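Local coordinates for protein aromatic-ring-hydroxylating dioxygenase beta subunit (Catenulispora acidiphila, PDB 6VW4) that is of unknown function but belongs to the NTF2-like (SnoaL-type) superfamily, binds a benzoisochromene acetic acid in its pocket and may act in polyketide biosynthesis, at residues 105-109 / 110-114; 20-23 / 24-27. One frame throughout, in Å; residues are numbered along the deposited sequence.

Contact 1: 105-109 / 110-114; sequences LTTRV and DGLTV
R108 meets D110 and T113 across the tight turn that joins strand 96-108 to strand 111-126. Its CB lies 3.5 Å from D110 OD1. From there the chain runs extended (chi2 172°, chi3 -178°) back along the face shared by T106 and T113, so R108 NE stays 5.5 Å from D110 OD1, without a salt bridge. At the tip, the methyl T113 CG2 lies at the edge of the guanidinium, in its plane, 3.5 Å from R108 NH1, while T106 CG2 sits over one guanidinium face, offset toward the rim; V74 also packs on R108.

Beneath the arginine the backbones pair tightly. R108 N donates to G111 O at 2.7 Å in an almost straight bond (171°), whereas the return bond, from G111 N to R108 O, has its donor well above the carbonyl plane, as the turn closes. T106 and T113 make the next hydrogen-bonded pair. One water accepts from T106 OG1 and donates to T113 O, which therefore receives T106 N and the water.

The opposite face, of L105, T107, L112 and V114, is mostly apolar: L105 CD2 packs 3.7 Å from V114 CG2, and L112 CD1 meets the one hydroxyl there, T107 OG1, at 3.3 Å. L103 of the second subunit packs on L105, and V114 of the third subunit on V114. G111 adopts backbone angles that would jam a CB against the preceding carbonyl oxygen. With V109 and D110 as its corner, this is a two-residue beta hairpin closed by a type I turn, at the end of the long strands of the NTF2-like sheet.

Contact 2: 20-23 / 24-27; sequences RQMH and ALDE. With SDN ([(3S)-9-hydroxy-1-methyl-10-oxo-4,10-dihydro-3H-benzo[g]isochromen-3-yl]acetic acid), chain C.
The last turn of helix 8-26 brings M22 and L25 together on the wall of the ligand pocket. Their side chains lie side by side, methyl against methyl, with M22 CE modelled 3.3 Å from L25 CD2, closer than methyls normally come, so the exact spacing is doubtful. The methionine gets there by bending twice: a chi2 of -29°, away from any staggered position, and a further bend at chi3 carry its methyl toward the leucine. Both methyls face SDN, M22 CE standing 3.8 Å from ligand C10 and L25 CD2 3.6 Å from ligand O4. Y33, whose hydroxyl is hydrogen-bonded to SDN, packs against both residues.

In this SnoaL-like fold the helix stops here, and E27 is the first residue to leave helical angles. The bond from D26 N to M22 O is 2.9 Å long and fairly straight, whereas the following one, from E27 N to H23 O, lengthens to 3.2 Å and bends to 143°.

The buried carboxylate of D26 lies beside M22 O, two acceptors 3.3 Å apart at OD2, and is satisfied by other partners: OD1 by H78 ND1, OD2 by Y101 OH of the second subunit. An alanine here would probably leave H78 ND1 and that tyrosine OH without this acceptor, weakening two ties at the helix end. The ring of H23 meets the same Y101 at about 50° between planes, and A84 of the second subunit packs on the histidine.

How the contacts relate
Contact 2 lies deep in the subunit, about 9 Å from the centre of the chain, whereas contact 1 is about 20 Å out, where a hairpin turn reaches solvent beyond its buried strand residues. Their nearest atoms are about 7 Å apart and do not touch. One closes a helix, the other links two neighbouring sheet strands, yet strand 75-86 borders both. Their chemistry follows: 20-27 joins methyl contacts with the ligand to a buried carboxylate, while 105-114 relies on cross-strand backbone bonds, a bridging water and a partly exposed arginine. The second subunit packs against both contacts, and the third reaches the hairpin.

Contact 1: 105-109 / 110-114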
ATOM      1  N   LEU A 105      -7.067   8.417   5.404  1.00 35.61           N
ATOM      2  CA  LEU A 105      -8.488   8.201   5.180  1.00 29.09           C
ATOM      3  C   LEU A 105      -9.264   8.536   6.446  1.00 40.85           C
ATOM      4  O   LEU A 105      -8.817   8.238   7.561  1.00 37.60           O
ATOM      5  CB  LEU A 105      -8.767   6.787   4.788  1.00 33.30           C
ATOM      6  CG  LEU A 105      -8.155   6.447   3.438  1.00 51.39           C
ATOM      7  CD1 LEU A 105      -8.359   4.994   3.250  1.00 58.59           C
ATOM      8  CD2 LEU A 105      -8.796   7.217   2.314  1.00 55.71           C
ATOM      9  N   THR A 106     -10.418   9.177   6.277  1.00 35.46           N
ATOM     10  CA  THR A 106     -11.280   9.531   7.408  1.00 41.01           C
ATOM     11  C   THR A 106     -12.719   9.154   7.090  1.00 37.41           C
ATOM     12  O   THR A 106     -13.318   9.668   6.139  1.00 31.20           O
ATOM     13  CB  THR A 106     -11.202  11.018   7.746  1.00 42.36           C
ATOM     14  OG1 THR A 106      -9.842  11.420   7.854  1.00 36.87           O
ATOM     15  CG2 THR A 106     -11.890  11.299   9.095  1.00 48.41           C
ATOM     16  N   THR A 107     -13.248   8.241   7.864  1.00 35.53           N
ATOM     17  CA  THR A 107     -14.599   7.747   7.698  1.00 39.19           C
ATOM     18  C   THR A 107     -15.490   8.396   8.748  1.00 37.00           C
ATOM     19  O   THR A 107     -15.197   8.339   9.953  1.00 38.91           O
ATOM     20  CB  THR A 107     -14.634   6.221   7.820  1.00 45.45           C
ATOM     21  OG1 THR A 107     -13.920   5.668   6.715  1.00 49.48           O
ATOM     22  CG2 THR A 107     -16.084   5.709   7.799  1.00 42.60           C
ATOM     23  N   ARG A 108     -16.543   9.044   8.282  1.00 43.90           N
ATOM     24  CA  ARG A 108     -17.595   9.621   9.111  1.00 47.09           C
ATOM     25  C   ARG A 108     -18.896   8.917   8.764  1.00 42.82           C
ATOM     26  O   ARG A 108     -18.969   8.139   7.803  1.00 49.84           O
ATOM     27  CB  ARG A 108     -17.670  11.139   8.893  1.00 31.57           C
ATOM     28  CG  ARG A 108     -16.550  11.857   9.573  1.00 42.69           C
ATOM     29  CD  ARG A 108     -16.539  13.291   9.178  1.00 42.49           C
ATOM     30  NE  ARG A 108     -15.442  14.075   9.759  1.00 40.58           N
ATOM     31  CZ  ARG A 108     -14.354  14.457   9.079  1.00 40.80           C
ATOM     32  NH1 ARG A 108     -14.181  14.097   7.821  1.00 43.89           N
ATOM     33  NH2 ARG A 108     -13.419  15.192   9.652  1.00 43.75           N
ATOM     34  N   VAL A 109     -19.939   9.184   9.561  1.00 63.57           N
ATOM     35  CA  VAL A 109     -21.269   8.671   9.224  1.00 61.18           C
ATOM     36  C   VAL A 109     -21.686   9.157   7.841  1.00 53.56           C
ATOM     37  O   VAL A 109     -22.238   8.394   7.047  1.00 61.64           O
ATOM     38  CB  VAL A 109     -22.297   9.068  10.298  1.00 68.26           C
ATOM     39  CG1 VAL A 109     -22.109   8.221  11.564  1.00 75.39           C
ATOM     40  CG2 VAL A 109     -22.175  10.564  10.611  1.00 84.80           C
ATOM     41  N   ASP A 110     -21.339  10.394   7.491  1.00 56.32           N
ATOM     42  CA  ASP A 110     -21.711  10.915   6.184  1.00 59.01           C
ATOM     43  C   ASP A 110     -20.827  10.443   5.030  1.00 56.99           C
ATOM     44  O   ASP A 110     -21.120  10.809   3.889  1.00 59.01           O
ATOM     45  CB  ASP A 110     -21.703  12.447   6.209  1.00 56.69           C
ATOM     46  CG  ASP A 110     -20.308  13.057   6.425  1.00 75.52           C
ATOM     47  OD1 ASP A 110     -19.218  12.489   6.035  1.00 72.57           O
ATOM     48  OD2 ASP A 110     -20.346  14.181   6.976  1.00 66.91           O
ATOM     49  N   GLY A 111     -19.738   9.709   5.271  1.00 51.53           N
ATOM     50  CA  GLY A 111     -18.900   9.240   4.180  1.00 50.54           C
ATOM     51  C   GLY A 111     -17.408   9.282   4.489  1.00 40.24           C
ATOM     52  O   GLY A 111     -16.973   9.468   5.627  1.00 43.32           O
ATOM     53  N   LEU A 112     -16.632   9.101   3.429  1.00 43.83           N
ATOM     54  CA  LEU A 112     -15.199   8.874   3.512  1.00 45.94           C
ATOM     55  C   LEU A 112     -14.483  10.014   2.811  1.00 42.59           C
ATOM     56  O   LEU A 112     -14.687  10.229   1.618  1.00 41.72           O
ATOM     57  CB  LEU A 112     -14.841   7.535   2.876  1.00 36.06           C
ATOM     58  CG  LEU A 112     -13.343   7.208   2.728  1.00 38.16           C
ATOM     59  CD1 LEU A 112     -12.635   7.137   4.063  1.00 39.89           C
ATOM     60  CD2 LEU A 112     -13.111   5.860   2.042  1.00 47.76           C
ATOM     61  N   THR A 113     -13.650  10.740   3.540  1.00 38.08           N
ATOM     62  CA  THR A 113     -12.833  11.782   2.937  1.00 37.42           C
ATOM     63  C   THR A 113     -11.411  11.236   2.752  1.00 39.15           C
ATOM     64  O   THR A 113     -10.799  10.701   3.688  1.00 37.93           O
ATOM     65  CB  THR A 113     -12.873  13.094   3.766  1.00 30.02           C
ATOM     66  OG1 THR A 113     -11.865  13.126   4.776  1.00 67.41           O
ATOM     67  CG2 THR A 113     -14.241  13.269   4.457  1.00 41.34           C
ATOM     68  N   VAL A 114     -10.891  11.405   1.546  1.00 37.54           N
ATOM     69  CA  VAL A 114      -9.592  10.915   1.158  1.00 37.37           C
ATOM     70  C   VAL A 114      -8.607  12.061   1.140  1.00 36.26           C
ATOM     71  O   VAL A 114      -8.733  12.981   0.337  1.00 40.22           O
ATOM     72  CB  VAL A 114      -9.650  10.220  -0.204  1.00 40.32           C
ATOM     73  CG1 VAL A 114      -8.263   9.669  -0.517  1.00 44.26           C
ATOM     74  CG2 VAL A 114     -10.738   9.151  -0.198  1.00 37.28           C
TER
HETATM   75  O   HOH W   1      -9.046  12.013   5.525  1.00 41.37           O

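Contact 2: 20-23 / 24-27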
ATOM      1  N   ARG A  20       2.277  -1.768  13.193  1.00 32.06           N
ATOM      2  CA  ARG A  20       1.841  -1.807  14.596  1.00 34.95           C
ATOM      3  C   ARG A  20       1.652  -0.396  15.155  1.00 33.49           C
ATOM      4  O   ARG A  20       0.630  -0.105  15.776  1.00 39.73           O
ATOM      5  CB  ARG A  20       2.847  -2.579  15.463  1.00 35.27           C
ATOM      6  CG  ARG A  20       2.989  -4.050  15.135  1.00 46.98           C
ATOM      7  CD  ARG A  20       2.131  -4.950  15.990  1.00 61.62           C
ATOM      8  NE  ARG A  20       2.702  -6.299  16.072  1.00 80.45           N
ATOM      9  CZ  ARG A  20       2.013  -7.430  15.904  1.00 75.10           C
ATOM     10  NH1 ARG A  20       0.701  -7.401  15.650  1.00 66.76           N
ATOM     11  NH2 ARG A  20       2.640  -8.598  15.987  1.00 70.21           N
ATOM     12  N   GLN A  21       2.626   0.493  14.939  1.00 30.42           N
ATOM     13  CA  GLN A  21       2.462   1.892  15.306  1.00 33.95           C
ATOM     14  C   GLN A  21       1.105   2.430  14.879  1.00 38.50           C
ATOM     15  O   GLN A  21       0.387   3.044  15.671  1.00 33.19           O
ATOM     16  CB  GLN A  21       3.501   2.765  14.608  1.00 31.32           C
ATOM     17  CG  GLN A  21       4.745   2.915  15.260  1.00 43.16           C
ATOM     18  CD  GLN A  21       5.617   3.897  14.528  1.00 43.16           C
ATOM     19  OE1 GLN A  21       5.587   3.996  13.283  1.00 38.90           O
ATOM     20  NE2 GLN A  21       6.459   4.582  15.280  1.00 47.43           N
ATOM     21  N   MET A  22       0.786   2.299  13.581  1.00 33.00           N
ATOM     22  CA  MET A  22      -0.417   2.948  13.071  1.00 35.46           C
ATOM     23  C   MET A  22      -1.686   2.232  13.503  1.00 34.01           C
ATOM     24  O   MET A  22      -2.738   2.867  13.596  1.00 40.31           O
ATOM     25  CB  MET A  22      -0.396   3.067  11.548  1.00 30.41           C
ATOM     26  CG  MET A  22       0.640   3.976  10.978  1.00 39.34           C
ATOM     27  SD  MET A  22       1.102   5.360  12.091  1.00 49.94           S
ATOM     28  CE  MET A  22      -0.278   6.415  11.415  1.00 41.17           C
ATOM     29  N   HIS A  23      -1.626   0.922  13.753  1.00 33.63           N
ATOM     30  CA  HIS A  23      -2.809   0.255  14.304  1.00 41.74           C
ATOM     31  C   HIS A  23      -3.181   0.870  15.651  1.00 37.86           C
ATOM     32  O   HIS A  23      -4.359   1.127  15.932  1.00 40.28           O
ATOM     33  CB  HIS A  23      -2.600  -1.261  14.449  1.00 32.31           C
ATOM     34  CG  HIS A  23      -2.484  -2.000  13.136  1.00 52.94           C
ATOM     35  ND1 HIS A  23      -2.000  -3.291  13.043  1.00 46.98           N
ATOM     36  CD2 HIS A  23      -2.777  -1.618  11.862  1.00 45.70           C
ATOM     37  CE1 HIS A  23      -1.998  -3.670  11.774  1.00 41.54           C
ATOM     38  NE2 HIS A  23      -2.471  -2.678  11.039  1.00 45.71           N
ATOM     39  N   ALA A  24      -2.175   1.175  16.459  1.00 33.84           N
ATOM     40  CA  ALA A  24      -2.412   1.781  17.756  1.00 47.81           C
ATOM     41  C   ALA A  24      -2.903   3.217  17.601  1.00 43.88           C
ATOM     42  O   ALA A  24      -3.865   3.620  18.254  1.00 44.14           O
ATOM     43  CB  ALA A  24      -1.130   1.716  18.593  1.00 41.45           C
ATOM     44  N   LEU A  25      -2.266   4.005  16.734  1.00 43.08           N
ATOM     45  CA  LEU A  25      -2.702   5.386  16.540  1.00 41.57           C
ATOM     46  C   LEU A  25      -4.161   5.447  16.079  1.00 45.61           C
ATOM     47  O   LEU A  25      -4.986   6.181  16.652  1.00 37.86           O
ATOM     48  CB  LEU A  25      -1.787   6.068  15.524  1.00 39.30           C
ATOM     49  CG  LEU A  25      -2.325   7.422  15.062  1.00 52.12           C
ATOM     50  CD1 LEU A  25      -2.255   8.341  16.264  1.00 48.84           C
ATOM     51  CD2 LEU A  25      -1.588   8.047  13.913  1.00 50.18           C
ATOM     52  N   ASP A  26      -4.501   4.661  15.047  1.00 39.95           N
ATOM     53  CA  ASP A  26      -5.818   4.770  14.428  1.00 34.22           C
ATOM     54  C   ASP A  26      -6.921   4.241  15.337  1.00 42.72           C
ATOM     55  O   ASP A  26      -8.083   4.590  15.131  1.00 42.85           O
ATOM     56  CB  ASP A  26      -5.880   4.013  13.094  1.00 35.29           C
ATOM     57  CG  ASP A  26      -4.968   4.622  12.004  1.00 34.02           C
ATOM     58  OD1 ASP A  26      -4.641   5.817  12.082  1.00 36.96           O
ATOM     59  OD2 ASP A  26      -4.567   3.888  11.065  1.00 32.55           O
ATOM     60  N   GLU A  27      -6.598   3.391  16.315  1.00 43.92           N
ATOM     61  CA  GLU A  27      -7.582   2.976  17.304  1.00 56.28           C
ATOM     62  C   GLU A  27      -7.561   3.866  18.544  1.00 47.92           C
ATOM     63  O   GLU A  27      -8.197   3.532  19.536  1.00 53.62           O
ATOM     64  CB  GLU A  27      -7.391   1.500  17.679  1.00 48.76           C
ATOM     65  CG  GLU A  27      -7.537   0.490  16.488  1.00 69.53           C
ATOM     66  CD  GLU A  27      -8.977   0.344  15.893  1.00 80.68           C
ATOM     67  OE1 GLU A  27      -9.148  -0.399  14.880  1.00 72.34           O
ATOM     68  OE2 GLU A  27      -9.940   0.966  16.418  1.00 87.43           O
TER
HETATM   69  O4  SDN C 201       1.483   9.508  12.721  1.00 64.73           O
HETATM   70  C11 SDN C 201       1.600   9.759  11.353  1.00 57.36           C
HETATM   71  C12 SDN C 201       0.882  10.779  10.729  1.00 58.35           C
HETATM   72  C13 SDN C 201      -0.060  11.654  11.588  1.00 66.94           C
HETATM   73  O5  SDN C 201      -0.162  11.452  12.754  1.00 70.41           O
HETATM   74  C14 SDN C 201      -0.844  12.768  10.920  1.00 81.79           C
HETATM   75  C15 SDN C 201      -1.773  13.663  11.775  1.00 89.40           C
HETATM   76  O3  SDN C 201      -1.975  15.005  11.283  1.00 88.46           O
HETATM   77  C16 SDN C 201      -2.306  13.251  13.155  1.00 82.42           C
HETATM   78  C10 SDN C 201       2.410   8.943  10.582  1.00 67.24           C
HETATM   79  C9  SDN C 201       2.534   9.158   9.200  1.00 58.92           C
HETATM   80  C8  SDN C 201       1.833  10.181   8.581  1.00 60.13           C
HETATM   81  C7  SDN C 201       0.996  10.995   9.338  1.00 70.66           C
HETATM   82  C6  SDN C 201       0.196  12.137   8.631  1.00 72.91           C
HETATM   83  C5  SDN C 201      -0.712  13.005   9.501  1.00 78.70           C
HETATM   84  C4  SDN C 201      -1.458  14.093   8.868  1.00 86.00           C
HETATM   85  C3  SDN C 201      -2.091  15.097   9.818  1.00 86.87           C
HETATM   86  C2  SDN C 201      -3.554  14.831   9.513  1.00 87.75           C
HETATM   87  C1  SDN C 201      -4.395  15.857   8.784  1.00 88.97           C
HETATM   88  O2  SDN C 201      -3.866  16.916   8.372  1.00 87.12           O
HETATM   89  O1  SDN C 201      -5.627  15.619   8.618  1.00 98.21           O